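Local coordinates for pectinesterase A (PDB 2NTP), which hydrolyses the methyl esters of pectin to galacturonate units and methanol, probably as the first step in the maceration and soft-rotting of plant tissue, at residues 173-178 with 204-209. Numbering follows the deposited sequence.
Sequences TVDFIF and SGYLTA. With ADA (alpha-D-galactopyranuronic acid), chain C; ADA (alpha-D-galactopyranuronic acid), chain B.
The Phe176 ring lies alongside Leu207, with Leu207 O over the centre of one face, 4.0 Å above the ring plane, and Thr173 C in plane at its edge. Both segments belong to neighbouring turns of the right-handed parallel beta-helix of pectinesterases, at a corner where each chain bends. Leu207 CA adds an off-centre CH-pi contact to the Phe176 ring, 29° from the ring normal, and Leu207 CG reaches Phe176 CZ at 3.9 Å. The Tyr206 ring is met at its edge by Val174 CG1 and by O3 of the chain B galacturonate, to which Tyr206 OH hydrogen-bonds at 2.8 Å.

Parallel pairing carries on through the corner into the next strands: Ile177 N bonds to Leu207 O, and Ile177 O accepts from Ala209 N at 2.9 Å, with the donor in the carbonyl plane. Before it, Tyr206 N donates to Thr173 O at 3.0 Å. At the bend, Tyr206 O receives weak bonds from the N atoms of both Asp175 and Phe176.

The same corner places the nucleophile, Asp175, beside the substrate-binding Tyr206; the two side chains point the same way, their carboxylate and ring planes 48° apart. With its CG beside the backbone N (chi1 -59°), Asp175 packs against the methyl of Ala209, Asp175 CG lying 3.4 Å from Ala209 CB. Asp175 OD1 is salt-bridged to Arg243 NE, from another substrate-binding residue. The Phe178 ring stacks on Tyr157, and its side chain touches Asp154, the proton donor. Asp175 OD2 lies 2.6 Å from O6B of the chain C galacturonate.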
ATOM      1  N   THR A 173       5.396  -3.452   7.852  1.00  4.47           N
ATOM      2  CA  THR A 173       5.675  -3.082   9.235  1.00  4.49           C
ATOM      3  C   THR A 173       5.129  -1.684   9.537  1.00  4.50           C
ATOM      4  O   THR A 173       4.017  -1.540  10.063  1.00  4.67           O
ATOM      5  CB  THR A 173       7.190  -3.154   9.517  1.00  4.56           C
ATOM      6  OG1 THR A 173       7.891  -2.423   8.507  1.00  4.80           O
ATOM      7  CG2 THR A 173       7.675  -4.607   9.490  1.00  4.98           C
ATOM      8  N   VAL A 174       5.893  -0.660   9.170  1.00  4.51           N
ATOM      9  CA  VAL A 174       5.537   0.725   9.487  1.00  4.94           C
ATOM     10  C   VAL A 174       4.777   1.374   8.336  1.00  4.97           C
ATOM     11  O   VAL A 174       5.300   1.485   7.226  1.00  4.92           O
ATOM     12  CB  VAL A 174       6.807   1.562   9.818  1.00  4.94           C
ATOM     13  CG1 VAL A 174       6.496   3.067   9.838  1.00  5.82           C
ATOM     14  CG2 VAL A 174       7.419   1.112  11.143  1.00  5.93           C
ATOM     15  N   ASP A 175       3.541   1.800   8.615  1.00  5.29           N
ATOM     16  CA  ASP A 175       2.737   2.572   7.666  1.00  5.35           C
ATOM     17  C   ASP A 175       2.596   1.842   6.331  1.00  5.33           C
ATOM     18  O   ASP A 175       2.789   2.444   5.270  1.00  5.64           O
ATOM     19  CB  ASP A 175       3.348   3.976   7.447  1.00  5.53           C
ATOM     20  CG  ASP A 175       3.449   4.796   8.734  1.00  5.97           C
ATOM     21  OD1 ASP A 175       2.932   4.361   9.776  1.00  6.01           O
ATOM     22  OD2 ASP A 175       4.054   5.895   8.699  1.00  7.12           O
ATOM     23  N   PHE A 176       2.280   0.545   6.374  1.00  4.99           N
ATOM     24  CA  PHE A 176       2.378  -0.252   5.146  1.00  5.23           C
ATOM     25  C   PHE A 176       1.227  -0.076   4.152  1.00  4.85           C
ATOM     26  O   PHE A 176       1.304  -0.553   3.019  1.00  5.12           O
ATOM     27  CB  PHE A 176       2.834  -1.713   5.374  1.00  5.37           C
ATOM     28  CG  PHE A 176       1.834  -2.614   6.071  1.00  6.10           C
ATOM     29  CD1 PHE A 176       0.839  -3.275   5.346  1.00  6.62           C
ATOM     30  CD2 PHE A 176       1.951  -2.878   7.439  1.00  6.42           C
ATOM     31  CE1 PHE A 176      -0.058  -4.154   5.979  1.00  5.89           C
ATOM     32  CE2 PHE A 176       1.067  -3.763   8.083  1.00  5.83           C
ATOM     33  CZ  PHE A 176       0.058  -4.395   7.353  1.00  6.18           C
ATOM     34  N   ILE A 177       0.180   0.624   4.581  1.00  4.41           N
ATOM     35  CA  ILE A 177      -0.812   1.186   3.667  1.00  4.35           C
ATOM     36  C   ILE A 177      -0.903   2.648   4.048  1.00  4.62           C
ATOM     37  O   ILE A 177      -1.315   2.967   5.157  1.00  4.30           O
ATOM     38  CB  ILE A 177      -2.209   0.540   3.807  1.00  4.43           C
ATOM     39  CG1 ILE A 177      -2.138  -0.973   3.562  1.00  4.47           C
ATOM     40  CG2 ILE A 177      -3.196   1.204   2.833  1.00  4.23           C
ATOM     41  CD1 ILE A 177      -3.401  -1.736   3.994  1.00  4.81           C
ATOM     42  N   PHE A 178      -0.504   3.535   3.145  1.00  4.67           N
ATOM     43  CA  PHE A 178      -0.458   4.963   3.485  1.00  5.18           C
ATOM     44  C   PHE A 178      -0.795   5.840   2.289  1.00  5.37           C
ATOM     45  O   PHE A 178      -0.676   5.412   1.136  1.00  5.44           O
ATOM     46  CB  PHE A 178       0.912   5.345   4.082  1.00  5.59           C
ATOM     47  CG  PHE A 178       2.037   5.390   3.076  1.00  5.64           C
ATOM     48  CD1 PHE A 178       2.521   4.218   2.497  1.00  5.65           C
ATOM     49  CD2 PHE A 178       2.624   6.605   2.721  1.00  6.07           C
ATOM     50  CE1 PHE A 178       3.554   4.255   1.563  1.00  6.15           C
ATOM     51  CE2 PHE A 178       3.675   6.653   1.799  1.00  5.76           C
ATOM     52  CZ  PHE A 178       4.141   5.476   1.223  1.00  6.45           C
ATOM     53  N   SER A 204       6.135  -2.199  17.004  1.00  9.39           N
ATOM     54  CA  SER A 204       6.698  -2.803  15.793  1.00  8.71           C
ATOM     55  C   SER A 204       6.219  -2.138  14.502  1.00  8.36           C
ATOM     56  O   SER A 204       6.957  -2.091  13.521  1.00  8.49           O
ATOM     57  CB  SER A 204       6.409  -4.309  15.746  1.00  8.86           C
ATOM     58  OG  SER A 204       7.320  -5.034  16.559  1.00  8.87           O
ATOM     59  N   GLY A 205       4.984  -1.639  14.487  1.00  7.49           N
ATOM     60  CA  GLY A 205       4.498  -0.947  13.292  1.00  6.94           C
ATOM     61  C   GLY A 205       3.073  -0.455  13.347  1.00  6.67           C
ATOM     62  O   GLY A 205       2.445  -0.456  14.409  1.00  6.42           O
ATOM     63  N   TYR A 206       2.583  -0.019  12.188  1.00  6.64           N
ATOM     64  CA  TYR A 206       1.242   0.557  12.038  1.00  6.46           C
ATOM     65  C   TYR A 206       0.715   0.111  10.684  1.00  6.16           C
ATOM     66  O   TYR A 206       1.395   0.256   9.662  1.00  5.41           O
ATOM     67  CB  TYR A 206       1.284   2.097  12.103  1.00  6.89           C
ATOM     68  CG  TYR A 206       2.216   2.623  13.175  1.00  7.19           C
ATOM     69  CD1 TYR A 206       3.567   2.836  12.898  1.00  8.71           C
ATOM     70  CD2 TYR A 206       1.760   2.866  14.473  1.00  8.03           C
ATOM     71  CE1 TYR A 206       4.441   3.288  13.878  1.00  8.85           C
ATOM     72  CE2 TYR A 206       2.635   3.326  15.470  1.00  8.61           C
ATOM     73  CZ  TYR A 206       3.974   3.536  15.150  1.00  9.14           C
ATOM     74  OH  TYR A 206       4.867   3.978  16.100  1.00 10.99           O
ATOM     75  N   LEU A 207      -0.490  -0.439  10.669  1.00  6.29           N
ATOM     76  CA  LEU A 207      -1.073  -0.938   9.421  1.00  6.22           C
ATOM     77  C   LEU A 207      -1.284   0.194   8.430  1.00  6.01           C
ATOM     78  O   LEU A 207      -0.996   0.055   7.243  1.00  6.38           O
ATOM     79  CB  LEU A 207      -2.416  -1.628   9.672  1.00  6.49           C
ATOM     80  CG  LEU A 207      -2.401  -3.113  10.037  1.00  7.02           C
ATOM     81  CD1 LEU A 207      -1.689  -3.377  11.348  1.00  7.60           C
ATOM     82  CD2 LEU A 207      -3.828  -3.633  10.089  1.00  7.00           C
ATOM     83  N   THR A 208      -1.800   1.316   8.923  1.00  5.69           N
ATOM     84  CA  THR A 208      -2.159   2.416   8.038  1.00  5.44           C
ATOM     85  C   THR A 208      -1.602   3.749   8.501  1.00  5.43           C
ATOM     86  O   THR A 208      -1.392   3.970   9.690  1.00  5.31           O
ATOM     87  CB  THR A 208      -3.691   2.548   7.859  1.00  5.46           C
ATOM     88  OG1 THR A 208      -4.298   2.973   9.089  1.00  5.21           O
ATOM     89  CG2 THR A 208      -4.306   1.216   7.416  1.00  6.20           C
ATOM     90  N   ALA A 209      -1.369   4.630   7.535  1.00  5.40           N
ATOM     91  CA  ALA A 209      -1.012   6.017   7.819  1.00  5.35           C
ATOM     92  C   ALA A 209      -1.711   6.890   6.780  1.00  5.67           C
ATOM     93  O   ALA A 209      -1.089   7.326   5.806  1.00  5.41           O
ATOM     94  CB  ALA A 209       0.501   6.216   7.791  1.00  5.26           C
TER
HETATM   95  C1  ADA C   3       9.375   7.991   8.812  1.00 13.01           C
HETATM   96  C2  ADA C   3       9.176   9.491   8.623  1.00 12.40           C
HETATM   97  C3  ADA C   3       7.681   9.821   8.616  1.00 12.91           C
HETATM   98  C4  ADA C   3       6.955   8.955   7.583  1.00 12.20           C
HETATM   99  C5  ADA C   3       7.211   7.479   7.897  1.00 12.63           C
HETATM  100  C6  ADA C   3       6.543   6.531   6.933  1.00 13.13           C
HETATM  101  O2  ADA C   3       9.848  10.190   9.677  1.00 13.31           O
HETATM  102  O3  ADA C   3       7.491  11.215   8.341  1.00 13.63           O
HETATM  103  O4  ADA C   3       7.476   9.237   6.278  1.00 11.38           O
HETATM  104  O5  ADA C   3       8.627   7.251   7.843  1.00 11.86           O
HETATM  105  O6B ADA C   3       5.346   6.696   6.590  1.00 14.32           O
HETATM  106  O6A ADA C   3       7.238   5.581   6.518  1.00 13.96           O
HETATM  107  C1  ADA B   1      10.858   5.989  17.068  1.00 36.55           C
HETATM  108  C2  ADA B   1       9.418   6.222  16.591  1.00 36.27           C
HETATM  109  C3  ADA B   1       8.759   4.899  16.199  1.00 35.23           C
HETATM  110  C4  ADA B   1       9.612   4.164  15.163  1.00 34.34           C
HETATM  111  C5  ADA B   1      11.059   4.004  15.653  1.00 35.27           C
HETATM  112  C6  ADA B   1      11.920   3.407  14.570  1.00 36.51           C
HETATM  113  O1  ADA B   1      10.875   5.295  18.327  1.00 37.24           O
HETATM  114  O2  ADA B   1       8.649   6.880  17.607  1.00 37.13           O
HETATM  115  O3  ADA B   1       7.442   5.122  15.681  1.00 36.03           O
HETATM  116  O4  ADA B   1       9.564   4.856  13.904  1.00 28.50           O
HETATM  117  O5  ADA B   1      11.614   5.264  16.080  1.00 36.31           O
HETATM  118  O6B ADA B   1      12.540   4.173  13.796  1.00 37.08           O
HETATM  119  O6A ADA B   1      11.983   2.158  14.476  1.00 36.72           O